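Local coordinates for nicotinamide riboside transporter PnuC (Neisseria mucosa ATCC 25996, PDB 4QTN), which probably carries nicotinamide riboside, a vitamin B3 precursor of NAD, across the bacterial inner membrane as a homotrimeric permease, at residues Met88-Asn91 / Leu92-Val96; Gly68-Ser71 / Val72-Ala76; Met110-Gly113 / Glu114-Thr118. One frame throughout, in Å; residues are numbered along the deposited sequence.

Contact 1 (Met88-Asn91 / Leu92-Val96); sequences MMLN and LLVYV. With NNR (Nicotinamide riboside), chain I.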
loop_
_atom_site.group_PDB
_atom_site.type_symbol
_atom_site.label_atom_id
_atom_site.label_comp_id
_atom_site.label_asym_id
_atom_site.label_seq_id
_atom_site.Cartn_x
_atom_site.Cartn_y
_atom_site.Cartn_z
HETATM N N MSE C 88 -8.898 -5.633 22.625
HETATM C CA MSE C 88 -9.789 -6.542 23.353
HETATM C C MSE C 88 -10.958 -5.835 24.023
HETATM O O MSE C 88 -12.086 -6.335 23.987
HETATM C CB MSE C 88 -8.993 -7.444 24.305
HETATM C CG MSE C 88 -8.676 -6.790 25.645
HETATM SE SE MSE C 88 -9.100 -8.058 27.090
HETATM C CE MSE C 88 -11.046 -8.246 26.783
HETATM N N MSE C 89 -10.699 -4.673 24.630
HETATM C CA MSE C 89 -11.762 -3.898 25.287
HETATM C C MSE C 89 -12.622 -3.229 24.247
HETATM O O MSE C 89 -13.831 -3.056 24.444
HETATM C CB MSE C 89 -11.197 -2.875 26.282
HETATM C CG MSE C 89 -10.061 -2.039 25.697
HETATM SE SE MSE C 89 -9.509 -0.636 26.975
HETATM C CE MSE C 89 -7.822 -1.443 27.614
ATOM N N LEU C 90 -12.009 -2.877 23.112
ATOM C CA LEU C 90 -12.712 -2.209 22.007
ATOM C C LEU C 90 -13.797 -3.099 21.395
ATOM O O LEU C 90 -14.957 -2.693 21.314
ATOM C CB LEU C 90 -11.722 -1.766 20.924
ATOM C CG LEU C 90 -12.068 -0.612 19.966
ATOM C CD1 LEU C 90 -11.338 -0.810 18.648
ATOM C CD2 LEU C 90 -13.560 -0.457 19.719
ATOM N N ASN C 91 -13.416 -4.308 20.968
ATOM C CA ASN C 91 -14.361 -5.241 20.352
ATOM C C ASN C 91 -15.462 -5.691 21.303
ATOM O O ASN C 91 -16.642 -5.680 20.938
ATOM C CB ASN C 91 -13.643 -6.451 19.757
ATOM C CG ASN C 91 -12.891 -6.115 18.480
ATOM O OD1 ASN C 91 -13.306 -6.484 17.375
ATOM N ND2 ASN C 91 -11.775 -5.416 18.625
ATOM N N LEU C 92 -15.085 -6.052 22.533
ATOM C CA LEU C 92 -16.056 -6.578 23.511
ATOM C C LEU C 92 -17.091 -5.531 24.004
ATOM O O LEU C 92 -18.299 -5.772 23.936
ATOM C CB LEU C 92 -15.344 -7.245 24.694
ATOM C CG LEU C 92 -16.209 -8.175 25.551
ATOM C CD1 LEU C 92 -16.662 -9.377 24.743
ATOM C CD2 LEU C 92 -15.464 -8.618 26.799
ATOM N N LEU C 93 -16.613 -4.374 24.472
ATOM C CA LEU C 93 -17.505 -3.341 25.024
ATOM C C LEU C 93 -18.230 -2.503 23.959
ATOM O O LEU C 93 -19.378 -2.137 24.151
ATOM C CB LEU C 93 -16.761 -2.409 25.988
ATOM C CG LEU C 93 -15.611 -2.934 26.850
ATOM C CD1 LEU C 93 -15.068 -1.806 27.711
ATOM C CD2 LEU C 93 -16.032 -4.111 27.714
ATOM N N VAL C 94 -17.543 -2.173 22.861
ATOM C CA VAL C 94 -18.083 -1.239 21.857
ATOM C C VAL C 94 -18.712 -1.946 20.650
ATOM O O VAL C 94 -19.890 -1.742 20.361
ATOM C CB VAL C 94 -17.015 -0.226 21.378
ATOM C CG1 VAL C 94 -17.524 0.584 20.199
ATOM C CG2 VAL C 94 -16.624 0.698 22.509
ATOM N N TYR C 95 -17.930 -2.766 19.940
ATOM C CA TYR C 95 -18.419 -3.388 18.698
ATOM C C TYR C 95 -19.577 -4.372 18.929
ATOM O O TYR C 95 -20.482 -4.461 18.105
ATOM C CB TYR C 95 -17.289 -4.078 17.914
ATOM C CG TYR C 95 -16.271 -3.149 17.280
ATOM C CD1 TYR C 95 -16.526 -1.775 17.135
ATOM C CD2 TYR C 95 -15.062 -3.650 16.783
ATOM C CE1 TYR C 95 -15.582 -0.922 16.543
ATOM C CE2 TYR C 95 -14.112 -2.812 16.193
ATOM C CZ TYR C 95 -14.372 -1.451 16.073
ATOM O OH TYR C 95 -13.432 -0.623 15.490
ATOM N N VAL C 96 -19.552 -5.096 20.051
ATOM C CA VAL C 96 -20.542 -6.157 20.286
ATOM C C VAL C 96 -21.977 -5.631 20.518
ATOM O O VAL C 96 -22.931 -6.134 19.909
ATOM C CB VAL C 96 -20.113 -7.139 21.403
ATOM C CG1 VAL C 96 -21.208 -8.160 21.667
ATOM C CG2 VAL C 96 -18.839 -7.855 21.001
HETATM O O2R NNR I . -18.892 -3.748 11.524
HETATM C C2R NNR I . -17.364 -3.855 11.535
HETATM C C3R NNR I . -16.904 -4.651 12.761
HETATM O O3R NNR I . -17.812 -4.503 13.759
HETATM C C4R NNR I . -15.597 -4.013 13.182
HETATM C C5R NNR I . -14.338 -4.748 12.561
HETATM O O5R NNR I . -13.170 -3.871 12.697
HETATM O O4R NNR I . -15.663 -2.780 12.762
HETATM C C1R NNR I . -16.797 -2.690 11.626
HETATM N N1 NNR I . -16.191 -2.269 10.348
HETATM C C2 NNR I . -14.804 -2.328 10.151
HETATM C C6 NNR I . -16.995 -1.816 9.328
HETATM C C5 NNR I . -16.413 -1.426 8.096
HETATM C C4 NNR I . -15.047 -1.473 7.918
HETATM C C3 NNR I . -14.242 -1.930 8.917
HETATM C C7 NNR I . -12.746 -2.007 8.667
HETATM O O7 NNR I . -11.972 -1.981 9.577
HETATM N N7 NNR I . -12.259 -2.125 7.319
#
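L90 and N91 both reach Y95 within one stretch of the membrane helix 85-107, and the aromatic ring is the focus of the contact. The apolar part is a CH-pi interaction: L90 CD2 lies 4.0 Å from the Y95 ring centroid, 19° off the ring normal and thus over the face. L90 CG is anti to its backbone N (chi1 -156°), which sends the methyl forward along the helix; the same CD2 packs 3.8 Å from V94 CB. On the other face of the ring, the ribose of nicotinamide riboside brings C4R to 3.6 Å from Y95 CE2, so the ring sits between leucine and ligand.

The ring edge meets the asparagine: N91 OD1 packs 3.4 Å from Y95 CD2, near the ring plane, with the amide turned 81° to the ring. As for polar bonds, N91 ND2 binds the carbonyl of E87, a turn earlier, which fixes the amide's orientation, and Y95 OH pairs with S167 OG on helix 158-175.

In the backbone, L90 O accepts from both V94 N (3.1 Å) and Y95 N (3.3 Å). V94 N keeps the i to i+4 spacing; the bonds of Y95 N to L90 O and, weakly, V96 N to N91 O span five residues and mark the wider turn. The arrangement is that of a pi-type turn in a transmembrane helix, placed where Y95 forms part of the nicotinamide riboside pocket.

Contact 2 (Gly68-Ser71 / Val72-Ala76); sequences GLIS and VSLYA. With NNR (Nicotinamide riboside), chain I.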
loop_
_atom_site.group_PDB
_atom_site.type_symbol
_atom_site.label_atom_id
_atom_site.label_comp_id
_atom_site.label_asym_id
_atom_site.label_seq_id
_atom_site.Cartn_x
_atom_site.Cartn_y
_atom_site.Cartn_z
ATOM N N GLY C 68 -20.513 -9.799 11.788
ATOM C CA GLY C 68 -19.750 -8.933 12.677
ATOM C C GLY C 68 -19.832 -9.389 14.114
ATOM O O GLY C 68 -18.813 -9.437 14.825
ATOM N N LEU C 69 -21.044 -9.756 14.535
ATOM C CA LEU C 69 -21.302 -10.188 15.908
ATOM C C LEU C 69 -20.394 -11.344 16.319
ATOM O O LEU C 69 -19.755 -11.284 17.369
ATOM C CB LEU C 69 -22.787 -10.564 16.094
ATOM C CG LEU C 69 -23.355 -10.700 17.521
ATOM C CD1 LEU C 69 -23.124 -12.099 18.082
ATOM C CD2 LEU C 69 -22.781 -9.638 18.444
ATOM N N ILE C 70 -20.346 -12.390 15.485
ATOM C CA ILE C 70 -19.431 -13.528 15.694
ATOM C C ILE C 70 -17.996 -13.040 15.707
ATOM O O ILE C 70 -17.256 -13.241 16.688
ATOM C CB ILE C 70 -19.563 -14.579 14.567
ATOM C CG1 ILE C 70 -20.923 -15.272 14.633
ATOM C CG2 ILE C 70 -18.440 -15.598 14.655
ATOM C CD1 ILE C 70 -21.343 -15.914 13.324
ATOM N N SER C 71 -17.624 -12.373 14.618
ATOM C CA SER C 71 -16.257 -12.038 14.343
ATOM C C SER C 71 -15.611 -11.249 15.462
ATOM O O SER C 71 -14.549 -11.644 15.960
ATOM C CB SER C 71 -16.152 -11.273 13.042
ATOM O OG SER C 71 -14.851 -10.727 12.905
ATOM N N VAL C 72 -16.230 -10.120 15.847
ATOM C CA VAL C 72 -15.633 -9.226 16.868
ATOM C C VAL C 72 -15.489 -9.893 18.243
ATOM O O VAL C 72 -14.585 -9.554 19.013
ATOM C CB VAL C 72 -16.370 -7.852 17.009
ATOM C CG1 VAL C 72 -16.119 -6.973 15.793
ATOM C CG2 VAL C 72 -17.866 -8.030 17.281
ATOM N N SER C 73 -16.376 -10.851 18.536
ATOM C CA SER C 73 -16.378 -11.539 19.830
ATOM C C SER C 73 -15.154 -12.411 19.911
ATOM O O SER C 73 -14.248 -12.166 20.720
ATOM C CB SER C 73 -17.639 -12.392 19.979
ATOM O OG SER C 73 -18.802 -11.609 19.805
ATOM N N LEU C 74 -15.110 -13.409 19.038
ATOM C CA LEU C 74 -13.933 -14.222 18.872
ATOM C C LEU C 74 -12.657 -13.368 18.894
ATOM O O LEU C 74 -11.803 -13.538 19.776
ATOM C CB LEU C 74 -14.031 -15.040 17.581
ATOM C CG LEU C 74 -15.214 -16.023 17.506
ATOM C CD1 LEU C 74 -15.179 -16.825 16.214
ATOM C CD2 LEU C 74 -15.245 -16.951 18.711
ATOM N N TYR C 75 -12.549 -12.433 17.946
ATOM C CA TYR C 75 -11.360 -11.581 17.841
ATOM C C TYR C 75 -11.033 -10.953 19.183
ATOM O O TYR C 75 -9.862 -10.850 19.559
ATOM C CB TYR C 75 -11.543 -10.503 16.764
ATOM C CG TYR C 75 -10.419 -9.468 16.679
ATOM C CD1 TYR C 75 -9.314 -9.669 15.853
ATOM C CD2 TYR C 75 -10.493 -8.273 17.386
ATOM C CE1 TYR C 75 -8.299 -8.717 15.765
ATOM C CE2 TYR C 75 -9.483 -7.324 17.309
ATOM C CZ TYR C 75 -8.396 -7.550 16.497
ATOM O OH TYR C 75 -7.406 -6.611 16.428
ATOM N N ALA C 76 -12.068 -10.564 19.925
ATOM C CA ALA C 76 -11.858 -9.934 21.229
ATOM C C ALA C 76 -11.104 -10.875 22.159
ATOM O O ALA C 76 -10.164 -10.469 22.848
ATOM C CB ALA C 76 -13.185 -9.508 21.846
HETATM O O2R NNR I . -18.892 -3.748 11.524
HETATM C C2R NNR I . -17.364 -3.855 11.535
HETATM C C3R NNR I . -16.904 -4.651 12.761
HETATM O O3R NNR I . -17.812 -4.503 13.759
HETATM C C4R NNR I . -15.597 -4.013 13.182
HETATM C C5R NNR I . -14.338 -4.748 12.561
HETATM O O5R NNR I . -13.170 -3.871 12.697
HETATM O O4R NNR I . -15.663 -2.780 12.762
HETATM C C1R NNR I . -16.797 -2.690 11.626
HETATM N N1 NNR I . -16.191 -2.269 10.348
HETATM C C2 NNR I . -14.804 -2.328 10.151
HETATM C C6 NNR I . -16.995 -1.816 9.328
HETATM C C5 NNR I . -16.413 -1.426 8.096
HETATM C C4 NNR I . -15.047 -1.473 7.918
HETATM C C3 NNR I . -14.242 -1.930 8.917
HETATM C C7 NNR I . -12.746 -2.007 8.667
HETATM O O7 NNR I . -11.972 -1.981 9.577
HETATM N N7 NNR I . -12.259 -2.125 7.319
#
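V72 N to G68 O and Y75 N to S71 O, each 2.9 Å long, are regular i to i+4 helical bonds, and L74 N to I70 O, at 3.2 Å, continues the pattern through this part of the membrane helix 64-80.

The side chain of V72 touches both a carbonyl of its own helix and the ligand. With CG1 beside the backbone N (chi1 -71°), CG2 falls between that N and the carbonyl carbon and packs against G68 O; CG1, also near that oxygen, meets nicotinamide riboside with 3.6 Å to ligand O3R.

S73 folds back on the preceding turn: its OG donates to L69 O at 2.6 Å, nearly along the C=O axis (166°). A chi1 of -56° places the hydroxyl beside the backbone N and within range of that carbonyl, so the polar group is satisfied within its own helix. I70 and L74 run alongside each other in the same direction, with I70 CG2 3.8 Å from L74 CD1; both also pack against helix 41-59.

Y75 directs its hydroxyl elsewhere, to E87 OE1 and W196 NE1, and S71 OG has weak bonds to A46 O and T49 O. A serine hydroxyl bonded to the carbonyl four residues earlier is familiar in transmembrane helices; here it accompanies a helix whose V72 lines the nicotinamide riboside pocket.

Contact 3 (Met110-Gly113 / Glu114-Thr118); sequences MALG and ETAET. With BOG (octyl beta-D-glucopyranoside), chain J.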
loop_
_atom_site.group_PDB
_atom_site.type_symbol
_atom_site.label_atom_id
_atom_site.label_comp_id
_atom_site.label_asym_id
_atom_site.label_seq_id
_atom_site.Cartn_x
_atom_site.Cartn_y
_atom_site.Cartn_z
HETATM N N MSE C 110 -32.958 1.002 3.964
HETATM C CA MSE C 110 -32.496 0.117 2.904
HETATM C C MSE C 110 -33.111 0.512 1.576
HETATM O O MSE C 110 -33.832 1.501 1.498
HETATM C CB MSE C 110 -32.872 -1.281 3.349
HETATM C CG MSE C 110 -32.122 -1.596 4.650
HETATM SE SE MSE C 110 -30.201 -1.799 4.233
HETATM C CE MSE C 110 -29.404 -1.684 6.017
ATOM N N ALA C 111 -32.802 -0.240 0.517
ATOM C CA ALA C 111 -33.237 0.096 -0.868
ATOM C C ALA C 111 -32.681 -0.920 -1.876
ATOM O O ALA C 111 -31.788 -1.694 -1.544
ATOM C CB ALA C 111 -32.808 1.517 -1.247
ATOM N N LEU C 112 -33.170 -0.875 -3.113
ATOM C CA LEU C 112 -32.943 -1.975 -4.064
ATOM C C LEU C 112 -31.535 -2.071 -4.722
ATOM O O LEU C 112 -30.778 -3.012 -4.439
ATOM C CB LEU C 112 -34.059 -2.049 -5.105
ATOM C CG LEU C 112 -34.916 -3.327 -5.059
ATOM C CD1 LEU C 112 -34.952 -3.980 -3.669
ATOM C CD2 LEU C 112 -36.315 -3.063 -5.593
ATOM N N GLY C 113 -31.188 -1.118 -5.582
ATOM C CA GLY C 113 -29.899 -1.178 -6.279
ATOM C C GLY C 113 -30.061 -1.840 -7.623
ATOM O O GLY C 113 -30.902 -2.719 -7.783
ATOM N N GLU C 114 -29.235 -1.435 -8.588
ATOM C CA GLU C 114 -29.632 -1.461 -10.013
ATOM C C GLU C 114 -30.074 -2.800 -10.603
ATOM O O GLU C 114 -30.904 -2.821 -11.493
ATOM C CB GLU C 114 -28.580 -0.793 -10.901
ATOM C CG GLU C 114 -29.017 0.567 -11.445
ATOM C CD GLU C 114 -27.866 1.368 -12.018
ATOM O OE1 GLU C 114 -27.138 2.009 -11.228
ATOM O OE2 GLU C 114 -27.701 1.368 -13.256
ATOM N N THR C 115 -29.510 -3.901 -10.108
ATOM C CA THR C 115 -29.959 -5.258 -10.481
ATOM C C THR C 115 -31.256 -5.615 -9.757
ATOM O O THR C 115 -32.070 -6.412 -10.249
ATOM C CB THR C 115 -28.896 -6.327 -10.121
ATOM O OG1 THR C 115 -28.383 -6.080 -8.796
ATOM C CG2 THR C 115 -27.737 -6.315 -11.136
ATOM N N ALA C 116 -31.437 -5.026 -8.581
ATOM C CA ALA C 116 -32.517 -5.401 -7.680
ATOM C C ALA C 116 -32.453 -6.881 -7.289
ATOM O O ALA C 116 -33.464 -7.522 -7.191
ATOM C CB ALA C 116 -33.880 -5.050 -8.288
ATOM N N GLU C 117 -31.246 -7.408 -7.081
ATOM C CA GLU C 117 -31.076 -8.796 -6.612
ATOM C C GLU C 117 -30.767 -8.825 -5.115
ATOM O O GLU C 117 -30.591 -9.904 -4.523
ATOM C CB GLU C 117 -29.938 -9.492 -7.355
ATOM C CG GLU C 117 -30.148 -9.714 -8.835
ATOM C CD GLU C 117 -28.955 -10.412 -9.483
ATOM O OE1 GLU C 117 -27.847 -10.389 -8.889
ATOM O OE2 GLU C 117 -29.123 -10.982 -10.585
ATOM N N THR C 118 -30.647 -7.635 -4.527
ATOM C CA THR C 118 -30.368 -7.480 -3.102
ATOM C C THR C 118 -30.806 -6.073 -2.631
ATOM O O THR C 118 -31.387 -5.306 -3.398
ATOM C CB THR C 118 -28.871 -7.739 -2.784
ATOM O OG1 THR C 118 -28.711 -7.994 -1.382
ATOM C CG2 THR C 118 -27.975 -6.536 -3.222
HETATM C C1 BOG J . -23.109 -14.270 -8.675
HETATM O O1 BOG J . -21.898 -14.331 -8.006
HETATM C C2 BOG J . -23.635 -12.841 -8.645
HETATM O O2 BOG J . -23.888 -12.390 -7.260
HETATM C C3 BOG J . -24.906 -12.731 -9.408
HETATM O O3 BOG J . -25.370 -11.346 -9.325
HETATM C C4 BOG J . -24.756 -13.138 -10.839
HETATM O O4 BOG J . -26.055 -13.224 -11.454
HETATM C C5 BOG J . -23.994 -14.466 -11.056
HETATM O O5 BOG J . -22.894 -14.757 -10.078
HETATM C C6 BOG J . -23.392 -14.414 -12.415
HETATM O O6 BOG J . -23.210 -15.729 -12.930
HETATM C "C1'" BOG J . -21.963 -14.900 -6.673
HETATM C "C2'" BOG J . -20.713 -14.401 -5.877
HETATM C "C3'" BOG J . -20.670 -15.043 -4.513
HETATM C "C4'" BOG J . -19.319 -14.654 -3.835
HETATM C "C5'" BOG J . -19.246 -15.236 -2.390
HETATM C "C6'" BOG J . -20.362 -14.614 -1.513
HETATM C "C7'" BOG J . -21.095 -15.716 -0.709
HETATM C "C8'" BOG J . -20.521 -15.821 0.747
#
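L112 and A116 make an apolar contact across this turn, L112 CG resting 3.8 Å from A116 CB with CD2 of the leucine a little farther off at 4.1 Å from the same methyl. Neither torsion of L112 is near a staggered value: chi1 is -115° and chi2 26°. At this resolution the rotamer of an exposed leucine should be read with caution, and the contact is better taken as the leucine branch point lying against the alanine methyl than as a precise fit of its two end methyls.

The backbone reverses in a type I beta turn from G113 to A116, closed by A116 N bonding to G113 O; the modelled length is very short and carries no weight. G113 has a positive phi, a conformation that glycine adopts readily, and A116 follows in a left-handed helical conformation.

E117 takes no part in the turn contact; its side chain reaches the detergent. CG sits beside the backbone N (chi1 -65°) and the chain is extended beyond it, carrying the carboxylate to octyl glucoside, whose O3 donates to E117 OE1 at 2.7 Å. The same OE1 has a weak bond from G14 N. The buried T118 hydrogen-bonds through OG1 to K61 NZ, and R9 NH2 hydrogen-bonds to A116 O. E114, extended beyond CG, makes a long, weak ion pair with R234.

Far from the ligand pocket, this is a surface beta turn in the loop joining transmembrane helices 85-107 and 128-147, probably on the cytoplasmic side.

In the fold
Contacts 1 and 2 belong to consecutive membrane helices, 85-107 and 64-80 respectively, and their centres are 9 Å apart. They touch directly: Y95 CD2 lies 3.6 Å from V72 CG1, and the amide of N91 packs against both V72 and Y75. Both reach nicotinamide riboside, V72 and Y95 meeting its ribose, while N189 of helix 181-198 hydrogen-bonds the same ligand. Contact 3 takes no part in the pocket. Its centre is 32 Å from that of contact 1, on the opposite side of the chain's centre, and 28 Å from that of contact 2, with nearest atoms about 15 Å and 13 Å apart. Its bound molecule is detergent instead of substrate.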